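Local coordinates for endo-beta-mannanase (Opitutaceae bacterium TAV5, PDB 7BOB), which acts as a homotrimeric family 5 exo-beta-1,4-mannosidase in the termite hindgut, probably releasing mannose from the ends of beta-1,4-linked mannan chains, at residues I18-Y24 with G313-F319; L279-T284 with Y298-L303; R69-Y73 with R129-Y133. Numbering follows the deposited sequence.

Contact 1. Residues I18-Y24 with G313-F319; sequences IPVGANY and GYLWWCF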
loop_
_atom_site.group_PDB
_atom_site.type_symbol
_atom_site.label_atom_id
_atom_site.label_comp_id
_atom_site.label_asym_id
_atom_site.label_seq_id
_atom_site.Cartn_x
_atom_site.Cartn_y
_atom_site.Cartn_z
ATOM N N ILE A 18 -32.659 13.983 -28.898
ATOM C CA ILE A 18 -31.863 14.173 -27.700
ATOM C C ILE A 18 -32.525 13.357 -26.594
ATOM O O ILE A 18 -33.597 13.738 -26.101
ATOM C CB ILE A 18 -31.763 15.653 -27.308
ATOM C CG1 ILE A 18 -31.348 16.533 -28.502
ATOM C CG2 ILE A 18 -30.800 15.807 -26.152
ATOM C CD1 ILE A 18 -29.974 16.249 -29.068
ATOM N N PRO A 19 -31.944 12.232 -26.188
ATOM C CA PRO A 19 -32.508 11.494 -25.052
ATOM C C PRO A 19 -32.545 12.395 -23.827
ATOM O O PRO A 19 -31.557 13.049 -23.492
ATOM C CB PRO A 19 -31.541 10.320 -24.880
ATOM C CG PRO A 19 -30.954 10.116 -26.246
ATOM C CD PRO A 19 -30.835 11.509 -26.835
ATOM N N VAL A 20 -33.713 12.494 -23.205
ATOM C CA VAL A 20 -33.850 13.167 -21.916
ATOM C C VAL A 20 -34.809 12.339 -21.072
ATOM O O VAL A 20 -35.791 11.790 -21.588
ATOM C CB VAL A 20 -34.324 14.637 -22.046
ATOM C CG1 VAL A 20 -33.320 15.483 -22.846
ATOM C CG2 VAL A 20 -35.701 14.742 -22.688
ATOM N N GLY A 21 -34.520 12.237 -19.779
ATOM C CA GLY A 21 -35.322 11.384 -18.909
ATOM C C GLY A 21 -34.532 11.019 -17.660
ATOM O O GLY A 21 -33.646 11.763 -17.235
ATOM N N ALA A 22 -34.871 9.851 -17.102
ATOM C CA ALA A 22 -34.396 9.439 -15.787
ATOM C C ALA A 22 -34.036 7.964 -15.787
ATOM O O ALA A 22 -34.662 7.148 -16.474
ATOM C CB ALA A 22 -35.441 9.662 -14.681
ATOM N N ASN A 23 -33.023 7.631 -14.989
ATOM C CA ASN A 23 -32.836 6.256 -14.555
ATOM C C ASN A 23 -33.950 5.894 -13.576
ATOM O O ASN A 23 -34.374 6.733 -12.771
ATOM C CB ASN A 23 -31.461 6.097 -13.900
ATOM C CG ASN A 23 -30.321 6.413 -14.857
ATOM O OD1 ASN A 23 -29.773 5.517 -15.507
ATOM N ND2 ASN A 23 -29.954 7.699 -14.947
ATOM N N TYR A 24 -34.416 4.634 -13.619
ATOM C CA TYR A 24 -35.662 4.288 -12.935
ATOM C C TYR A 24 -35.578 3.045 -12.073
ATOM O O TYR A 24 -35.172 1.980 -12.549
ATOM C CB TYR A 24 -36.812 4.069 -13.922
ATOM C CG TYR A 24 -38.095 3.737 -13.207
ATOM C CD1 TYR A 24 -38.775 4.701 -12.467
ATOM C CD2 TYR A 24 -38.624 2.460 -13.254
ATOM C CE1 TYR A 24 -39.948 4.407 -11.811
ATOM C CE2 TYR A 24 -39.798 2.151 -12.603
ATOM C CZ TYR A 24 -40.456 3.122 -11.883
ATOM O OH TYR A 24 -41.629 2.778 -11.245
ATOM N N GLY A 313 -27.223 13.707 -24.758
ATOM C CA GLY A 313 -28.414 13.285 -24.041
ATOM C C GLY A 313 -28.188 13.325 -22.545
ATOM O O GLY A 313 -27.039 13.388 -22.095
ATOM N N TYR A 314 -29.269 13.319 -21.762
ATOM C CA TYR A 314 -29.209 13.671 -20.343
ATOM C C TYR A 314 -30.227 12.837 -19.588
ATOM O O TYR A 314 -31.432 12.967 -19.828
ATOM C CB TYR A 314 -29.474 15.173 -20.118
ATOM C CG TYR A 314 -28.691 16.050 -21.064
ATOM C CD1 TYR A 314 -27.473 16.633 -20.684
ATOM C CD2 TYR A 314 -29.164 16.287 -22.352
ATOM C CE1 TYR A 314 -26.759 17.418 -21.571
ATOM C CE2 TYR A 314 -28.462 17.052 -23.235
ATOM C CZ TYR A 314 -27.263 17.619 -22.852
ATOM O OH TYR A 314 -26.598 18.388 -23.776
ATOM N N LEU A 315 -29.748 11.999 -18.672
ATOM C CA LEU A 315 -30.599 11.123 -17.875
ATOM C C LEU A 315 -30.286 11.332 -16.401
ATOM O O LEU A 315 -29.154 11.107 -15.962
ATOM C CB LEU A 315 -30.404 9.649 -18.257
ATOM C CG LEU A 315 -30.648 9.298 -19.727
ATOM C CD1 LEU A 315 -30.388 7.824 -19.961
ATOM C CD2 LEU A 315 -32.068 9.667 -20.116
ATOM N N TRP A 316 -31.290 11.757 -15.650
ATOM C CA TRP A 316 -31.127 12.051 -14.242
ATOM C C TRP A 316 -31.080 10.769 -13.406
ATOM O O TRP A 316 -31.686 9.752 -13.757
ATOM C CB TRP A 316 -32.276 12.950 -13.800
ATOM C CG TRP A 316 -32.445 13.077 -12.341
ATOM C CD1 TRP A 316 -33.185 12.272 -11.523
ATOM C CD2 TRP A 316 -31.891 14.096 -11.513
ATOM N NE1 TRP A 316 -33.127 12.732 -10.235
ATOM C CE2 TRP A 316 -32.332 13.850 -10.200
ATOM C CE3 TRP A 316 -31.076 15.204 -11.758
ATOM C CZ2 TRP A 316 -31.961 14.658 -9.122
ATOM C CZ3 TRP A 316 -30.715 16.012 -10.690
ATOM C CH2 TRP A 316 -31.166 15.740 -9.392
ATOM N N TRP A 317 -30.348 10.826 -12.287
ATOM C CA TRP A 317 -30.356 9.769 -11.272
ATOM C C TRP A 317 -30.935 10.323 -9.975
ATOM O O TRP A 317 -30.356 11.236 -9.391
ATOM C CB TRP A 317 -28.948 9.201 -10.983
ATOM C CG TRP A 317 -29.133 7.975 -10.139
ATOM C CD1 TRP A 317 -29.464 7.932 -8.807
ATOM C CD2 TRP A 317 -29.138 6.620 -10.598
ATOM N NE1 TRP A 317 -29.656 6.621 -8.408
ATOM C CE2 TRP A 317 -29.457 5.797 -9.486
ATOM C CE3 TRP A 317 -28.872 6.015 -11.831
ATOM C CZ2 TRP A 317 -29.545 4.407 -9.582
ATOM C CZ3 TRP A 317 -28.966 4.617 -11.926
ATOM C CH2 TRP A 317 -29.300 3.840 -10.810
ATOM N N CYS A 318 -32.038 9.755 -9.492
ATOM C CA CYS A 318 -32.881 8.800 -10.207
ATOM C C CYS A 318 -34.330 9.346 -10.105
ATOM O O CYS A 318 -34.560 10.414 -9.511
ATOM C CB CYS A 318 -32.742 7.392 -9.606
ATOM S SG CYS A 318 -33.292 7.344 -7.887
ATOM N N PHE A 319 -35.311 8.642 -10.676
ATOM C CA PHE A 319 -36.603 9.285 -10.899
ATOM C C PHE A 319 -37.320 9.585 -9.587
ATOM O O PHE A 319 -37.801 10.704 -9.381
ATOM C CB PHE A 319 -37.486 8.432 -11.801
ATOM C CG PHE A 319 -38.770 9.126 -12.215
ATOM C CD1 PHE A 319 -38.737 10.399 -12.792
ATOM C CD2 PHE A 319 -39.998 8.528 -12.003
ATOM C CE1 PHE A 319 -39.923 11.056 -13.166
ATOM C CE2 PHE A 319 -41.191 9.156 -12.376
ATOM C CZ PHE A 319 -41.154 10.433 -12.960
#

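Contact 2. Residues L279-T284 with Y298-L303; sequences LQEFGT and YLRAIL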
loop_
_atom_site.group_PDB
_atom_site.type_symbol
_atom_site.label_atom_id
_atom_site.label_comp_id
_atom_site.label_asym_id
_atom_site.label_seq_id
_atom_site.Cartn_x
_atom_site.Cartn_y
_atom_site.Cartn_z
ATOM N N LEU A 279 -24.618 11.690 -21.482
ATOM C CA LEU A 279 -24.606 11.929 -20.039
ATOM C C LEU A 279 -25.646 11.000 -19.438
ATOM O O LEU A 279 -26.787 11.385 -19.164
ATOM C CB LEU A 279 -24.895 13.387 -19.703
ATOM C CG LEU A 279 -24.716 13.750 -18.224
ATOM C CD1 LEU A 279 -23.281 13.508 -17.792
ATOM C CD2 LEU A 279 -25.134 15.198 -17.901
ATOM N N GLN A 280 -25.237 9.742 -19.239
ATOM C CA GLN A 280 -26.177 8.669 -18.925
ATOM C C GLN A 280 -26.682 8.716 -17.492
ATOM O O GLN A 280 -27.721 8.106 -17.184
ATOM C CB GLN A 280 -25.512 7.329 -19.186
ATOM C CG GLN A 280 -26.450 6.131 -19.149
ATOM C CD GLN A 280 -25.683 4.869 -19.349
ATOM O OE1 GLN A 280 -24.638 4.670 -18.721
ATOM N NE2 GLN A 280 -26.165 4.014 -20.245
ATOM N N GLU A 281 -25.971 9.427 -16.620
ATOM C CA GLU A 281 -26.336 9.590 -15.218
ATOM C C GLU A 281 -25.785 10.930 -14.770
ATOM O O GLU A 281 -24.580 11.170 -14.900
ATOM C CB GLU A 281 -25.727 8.512 -14.311
ATOM C CG GLU A 281 -26.364 7.150 -14.300
ATOM C CD GLU A 281 -25.655 6.230 -13.285
ATOM O OE1 GLU A 281 -25.029 6.756 -12.323
ATOM O OE2 GLU A 281 -25.686 4.999 -13.473
ATOM N N PHE A 282 -26.644 11.769 -14.205
ATOM C CA PHE A 282 -26.163 12.927 -13.487
ATOM C C PHE A 282 -27.150 13.197 -12.368
ATOM O O PHE A 282 -28.333 12.871 -12.484
ATOM C CB PHE A 282 -26.013 14.140 -14.415
ATOM C CG PHE A 282 -27.312 14.754 -14.777
ATOM C CD1 PHE A 282 -28.109 14.186 -15.763
ATOM C CD2 PHE A 282 -27.773 15.869 -14.091
ATOM C CE1 PHE A 282 -29.337 14.755 -16.087
ATOM C CE2 PHE A 282 -28.997 16.434 -14.399
ATOM C CZ PHE A 282 -29.781 15.881 -15.404
ATOM N N GLY A 283 -26.663 13.772 -11.278
ATOM C CA GLY A 283 -27.541 14.013 -10.148
ATOM C C GLY A 283 -26.913 14.997 -9.198
ATOM O O GLY A 283 -25.720 15.294 -9.293
ATOM N N THR A 284 -27.736 15.529 -8.297
ATOM C CA THR A 284 -27.187 16.411 -7.276
ATOM C C THR A 284 -26.901 15.700 -5.968
ATOM O O THR A 284 -26.147 16.240 -5.156
ATOM C CB THR A 284 -28.126 17.586 -6.976
ATOM O OG1 THR A 284 -29.396 17.075 -6.555
ATOM C CG2 THR A 284 -28.282 18.495 -8.206
ATOM N N TYR A 298 -26.631 24.872 -9.362
ATOM C CA TYR A 298 -25.709 23.870 -9.883
ATOM C C TYR A 298 -26.178 23.350 -11.232
ATOM O O TYR A 298 -25.393 23.258 -12.188
ATOM C CB TYR A 298 -25.569 22.718 -8.878
ATOM C CG TYR A 298 -24.798 21.527 -9.396
ATOM C CD1 TYR A 298 -23.405 21.519 -9.386
ATOM C CD2 TYR A 298 -25.460 20.396 -9.867
ATOM C CE1 TYR A 298 -22.686 20.428 -9.847
ATOM C CE2 TYR A 298 -24.749 19.278 -10.317
ATOM C CZ TYR A 298 -23.367 19.304 -10.310
ATOM O OH TYR A 298 -22.662 18.213 -10.771
ATOM N N LEU A 299 -27.461 22.998 -11.324
ATOM C CA LEU A 299 -27.971 22.443 -12.567
ATOM C C LEU A 299 -27.895 23.468 -13.685
ATOM O O LEU A 299 -27.517 23.129 -14.815
ATOM C CB LEU A 299 -29.401 21.942 -12.376
ATOM C CG LEU A 299 -29.521 20.732 -11.438
ATOM C CD1 LEU A 299 -30.969 20.346 -11.250
ATOM C CD2 LEU A 299 -28.709 19.544 -11.937
ATOM N N ARG A 300 -28.202 24.739 -13.376
ATOM C CA ARG A 300 -28.140 25.771 -14.407
ATOM C C ARG A 300 -26.723 25.988 -14.907
ATOM O O ARG A 300 -26.546 26.533 -16.004
ATOM C CB ARG A 300 -28.741 27.096 -13.894
ATOM C CG ARG A 300 -30.280 27.036 -13.941
ATOM C CD ARG A 300 -30.951 27.910 -12.888
ATOM N NE ARG A 300 -32.393 27.674 -12.896
ATOM C CZ ARG A 300 -33.213 28.077 -13.873
ATOM N NH1 ARG A 300 -32.733 28.747 -14.909
ATOM N NH2 ARG A 300 -34.511 27.799 -13.821
ATOM N N ALA A 301 -25.709 25.580 -14.139
ATOM C CA ALA A 301 -24.357 25.652 -14.671
ATOM C C ALA A 301 -23.978 24.380 -15.438
ATOM O O ALA A 301 -23.515 24.450 -16.582
ATOM C CB ALA A 301 -23.356 25.919 -13.537
ATOM N N ILE A 302 -24.177 23.206 -14.844
ATOM C CA ILE A 302 -23.525 22.038 -15.429
ATOM C C ILE A 302 -24.219 21.548 -16.693
ATOM O O ILE A 302 -23.549 21.034 -17.595
ATOM C CB ILE A 302 -23.406 20.910 -14.395
ATOM C CG1 ILE A 302 -24.785 20.486 -13.920
ATOM C CG2 ILE A 302 -22.496 21.347 -13.232
ATOM C CD1 ILE A 302 -24.970 18.987 -13.971
ATOM N N LEU A 303 -25.555 21.696 -16.797
ATOM C CA LEU A 303 -26.247 21.161 -17.971
ATOM C C LEU A 303 -25.872 21.905 -19.249
ATOM O O LEU A 303 -25.512 21.240 -20.237
ATOM C CB LEU A 303 -27.758 21.150 -17.730
ATOM C CG LEU A 303 -28.176 20.159 -16.641
ATOM C CD1 LEU A 303 -29.685 20.259 -16.382
ATOM C CD2 LEU A 303 -27.769 18.728 -17.035
HETATM O O HOH W 1 -23.924 16.051 -11.533
#

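Contact 3. Residues R69-Y73 with R129-Y133; sequences RPGEY and RGAAY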
loop_
_atom_site.group_PDB
_atom_site.type_symbol
_atom_site.label_atom_id
_atom_site.label_comp_id
_atom_site.label_asym_id
_atom_site.label_seq_id
_atom_site.Cartn_x
_atom_site.Cartn_y
_atom_site.Cartn_z
ATOM N N ARG A 69 -30.984 -19.824 -12.187
ATOM C CA ARG A 69 -30.174 -21.028 -12.269
ATOM C C ARG A 69 -29.494 -21.030 -13.630
ATOM O O ARG A 69 -29.996 -20.407 -14.567
ATOM C CB ARG A 69 -31.026 -22.307 -12.075
ATOM C CG ARG A 69 -31.543 -22.491 -10.635
ATOM C CD ARG A 69 -32.751 -23.456 -10.539
ATOM N NE ARG A 69 -33.709 -23.255 -11.631
ATOM C CZ ARG A 69 -34.650 -22.304 -11.652
ATOM N NH1 ARG A 69 -34.772 -21.462 -10.624
ATOM N NH2 ARG A 69 -35.470 -22.186 -12.698
ATOM N N PRO A 70 -28.341 -21.682 -13.763
ATOM C CA PRO A 70 -27.567 -21.529 -15.011
ATOM C C PRO A 70 -28.355 -22.040 -16.208
ATOM O O PRO A 70 -28.776 -23.195 -16.246
ATOM C CB PRO A 70 -26.300 -22.361 -14.760
ATOM C CG PRO A 70 -26.278 -22.613 -13.274
ATOM C CD PRO A 70 -27.683 -22.579 -12.793
ATOM N N GLY A 71 -28.560 -21.162 -17.185
ATOM C CA GLY A 71 -29.277 -21.511 -18.399
ATOM C C GLY A 71 -30.786 -21.591 -18.279
ATOM O O GLY A 71 -31.461 -21.837 -19.285
ATOM N N GLU A 72 -31.339 -21.401 -17.088
ATOM C CA GLU A 72 -32.782 -21.411 -16.872
ATOM C C GLU A 72 -33.240 -19.973 -16.674
ATOM O O GLU A 72 -32.983 -19.376 -15.623
ATOM C CB GLU A 72 -33.136 -22.254 -15.653
ATOM C CG GLU A 72 -32.615 -23.669 -15.707
ATOM C CD GLU A 72 -33.201 -24.514 -14.606
ATOM O OE1 GLU A 72 -34.428 -24.406 -14.382
ATOM O OE2 GLU A 72 -32.440 -25.261 -13.956
ATOM N N TYR A 73 -33.908 -19.417 -17.669
ATOM C CA TYR A 73 -34.347 -18.033 -17.607
ATOM C C TYR A 73 -35.774 -17.959 -17.083
ATOM O O TYR A 73 -36.644 -18.719 -17.515
ATOM C CB TYR A 73 -34.236 -17.382 -18.989
ATOM C CG TYR A 73 -32.851 -17.509 -19.586
ATOM C CD1 TYR A 73 -31.826 -16.653 -19.202
ATOM C CD2 TYR A 73 -32.561 -18.496 -20.516
ATOM C CE1 TYR A 73 -30.547 -16.778 -19.739
ATOM C CE2 TYR A 73 -31.292 -18.632 -21.054
ATOM C CZ TYR A 73 -30.292 -17.769 -20.665
ATOM O OH TYR A 73 -29.032 -17.895 -21.202
ATOM N N ARG A 129 -21.615 -18.096 -19.910
ATOM C CA ARG A 129 -22.927 -17.765 -19.353
ATOM C C ARG A 129 -23.304 -16.311 -19.629
ATOM O O ARG A 129 -24.477 -16.004 -19.869
ATOM C CB ARG A 129 -22.957 -18.044 -17.852
ATOM C CG ARG A 129 -22.925 -19.517 -17.487
ATOM C CD ARG A 129 -24.313 -20.152 -17.550
ATOM N NE ARG A 129 -24.624 -20.688 -18.880
ATOM C CZ ARG A 129 -25.709 -20.360 -19.573
ATOM N NH1 ARG A 129 -26.578 -19.514 -19.046
ATOM N NH2 ARG A 129 -25.936 -20.875 -20.781
ATOM N N GLY A 130 -22.327 -15.400 -19.609
ATOM C CA GLY A 130 -22.634 -14.009 -19.893
ATOM C C GLY A 130 -23.059 -13.792 -21.332
ATOM O O GLY A 130 -24.041 -13.093 -21.599
ATOM N N ALA A 131 -22.343 -14.404 -22.279
ATOM C CA ALA A 131 -22.709 -14.279 -23.686
ATOM C C ALA A 131 -24.118 -14.811 -23.934
ATOM O O ALA A 131 -24.940 -14.150 -24.580
ATOM C CB ALA A 131 -21.695 -15.021 -24.560
ATOM N N ALA A 132 -24.420 -16.000 -23.414
ATOM C CA ALA A 132 -25.750 -16.564 -23.627
ATOM C C ALA A 132 -26.819 -15.660 -23.034
ATOM O O ALA A 132 -27.876 -15.456 -23.640
ATOM C CB ALA A 132 -25.832 -17.959 -23.023
ATOM N N TYR A 133 -26.542 -15.080 -21.864
ATOM C CA TYR A 133 -27.506 -14.185 -21.227
ATOM C C TYR A 133 -27.713 -12.920 -22.051
ATOM O O TYR A 133 -28.842 -12.440 -22.188
ATOM C CB TYR A 133 -27.032 -13.838 -19.816
ATOM C CG TYR A 133 -27.725 -12.657 -19.172
ATOM C CD1 TYR A 133 -29.064 -12.725 -18.799
ATOM C CD2 TYR A 133 -27.023 -11.477 -18.910
ATOM C CE1 TYR A 133 -29.698 -11.643 -18.183
ATOM C CE2 TYR A 133 -27.639 -10.386 -18.304
ATOM C CZ TYR A 133 -28.972 -10.476 -17.937
ATOM O OH TYR A 133 -29.578 -9.398 -17.327
#

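Contact 1. Residues I18-Y24 with G313-F319
Asn23 donates two hydrogen bonds to Trp316 O, from its backbone N (2.8 Å) and its ND2 (2.9 Å), while its OD1 hydrogen-bonds to Arg58 of strand 56-62. Regular parallel pairing precedes these two bonds. Tyr314 N donates to Pro19 O (2.9 Å), Gly21 N to Tyr314 O (3.2 Å) and Trp316 N to Gly21 O (2.8 Å). Further on, a cis peptide joins Trp317 to Cys318, and the hydrogen bond to Asn23 O comes from Phe319 N (3.0 Å). Packing completes the seam. Ile18 CG2 and Val20 CG1 meet the edge of the Tyr314 ring, while Ala22 CB rests 3.7 Å from Phe319 CB. At the phi/psi of Gly21 (159/-152°) a CB would jam against Val20 O, so glycine fits; on the face opposite Val20 and Ala22, Leu315 CD2 reaches 3.9 Å from Val20 C. Strands 20-23 and 311-316 are the first and eighth of the parallel barrel, so their pairing is the closure characteristic of the (beta/alpha)8, or TIM-barrel, fold of family 5.

Contact 2. Residues L279-T284 with Y298-L303
In a beta-alpha-beta unit of a TIM barrel the helix packs on the outer face of the sheet, and here helix 292-309 runs back over strand 277-282; the axes of segments 279-282 and 298-303 approach to 12.5 Å at 160°, nearly antiparallel. The backbone of Gln280 turns away from extended geometry (phi/psi -75/-19°), consistent with Leu279 and Phe282 both pointing toward the helix while Gln280 and Glu281 stay out of its reach. Phe282 adopts the p rotamer and sends its ring among the helix side chains. Leu299 and Leu303, one turn apart, share the mt conformation, and both bring their ends closer to the strand than their CA-to-CB bonds suggest. Leu303 CD2 sits over the Phe282 face, 4.0 Å from the ring centroid in a CH-pi contact, whereas Leu299 CD2 meets the ring edge, 4.0 Å from Phe282 CE2. Ile302, with chi2 between wells at 131°, brings CD1 to 4.2 Å from Phe282 CD2. In the p rotamer Thr284 hydrogen-bonds through OG1 to Leu286 O and offers CG2 to Tyr298 CD2 at 3.8 Å. Tyr298 OH donates to a water 2.6 Å from it, which donates to Gly283 O at 3.0 Å.

Contact 3. Residues R69-Y73 with R129-Y133
This is a surface contact at the periphery of the barrel, where the loop leading into helix 75-89 meets the flank of helix 124-141. The loop makes a type II beta turn from Arg69 to Glu72, closed by Glu72 N to Arg69 O (3.0 Å). Pro70 and Gly71 occupy its central positions, and the positive phi of Gly71 (77°) suits the second. A salt bridge between Arg69 NH2 and Glu72 OE1 (3.0 Å) spans its ends. The guanidinium of Arg129 lies with one face over Pro70 C. Its NH1 comes within 3.2 Å of Gly71 N, yet both are donors: Arg129 NH1 forms a salt bridge with Glu67 OE2, to which Gly71 N hydrogen-bonds. The Tyr73 ring leans on the helix, with OH 3.7 Å from Ala132 CB and CE1 4.4 Å from Tyr133 CD1. Tyr133 stacks on Trp63, and its OH hydrogen-bonds to Leu99 O. A Pro-Gly type II turn is thus docked, through a shared glutamate, on the helix of the following beta-alpha unit of the (beta/alpha)8 barrel.

In the fold
Starting from the N terminus, the chain lays down 18-24, the first half of contact 1, whose partner 313-319 arrives almost three hundred residues later. Everything between belongs to that one long loop, so contacts 2 and 3 both nest within contact 1. Contact 3 closes early, linking the loop ahead of helix 75-89 to helix 124-141. Contact 2 follows in series, a short closure of strand 277-282 with its own helix, which then leads into strand 311-316. Because strands 277-282 and 311-316 are neighbours in the sheet, contacts 1 and 2 touch: Trp317 N lies 2.9 Å from Phe282 O, a probable hydrogen bond. Contact 3 stands off, its centre about 29 Å from that of contact 1.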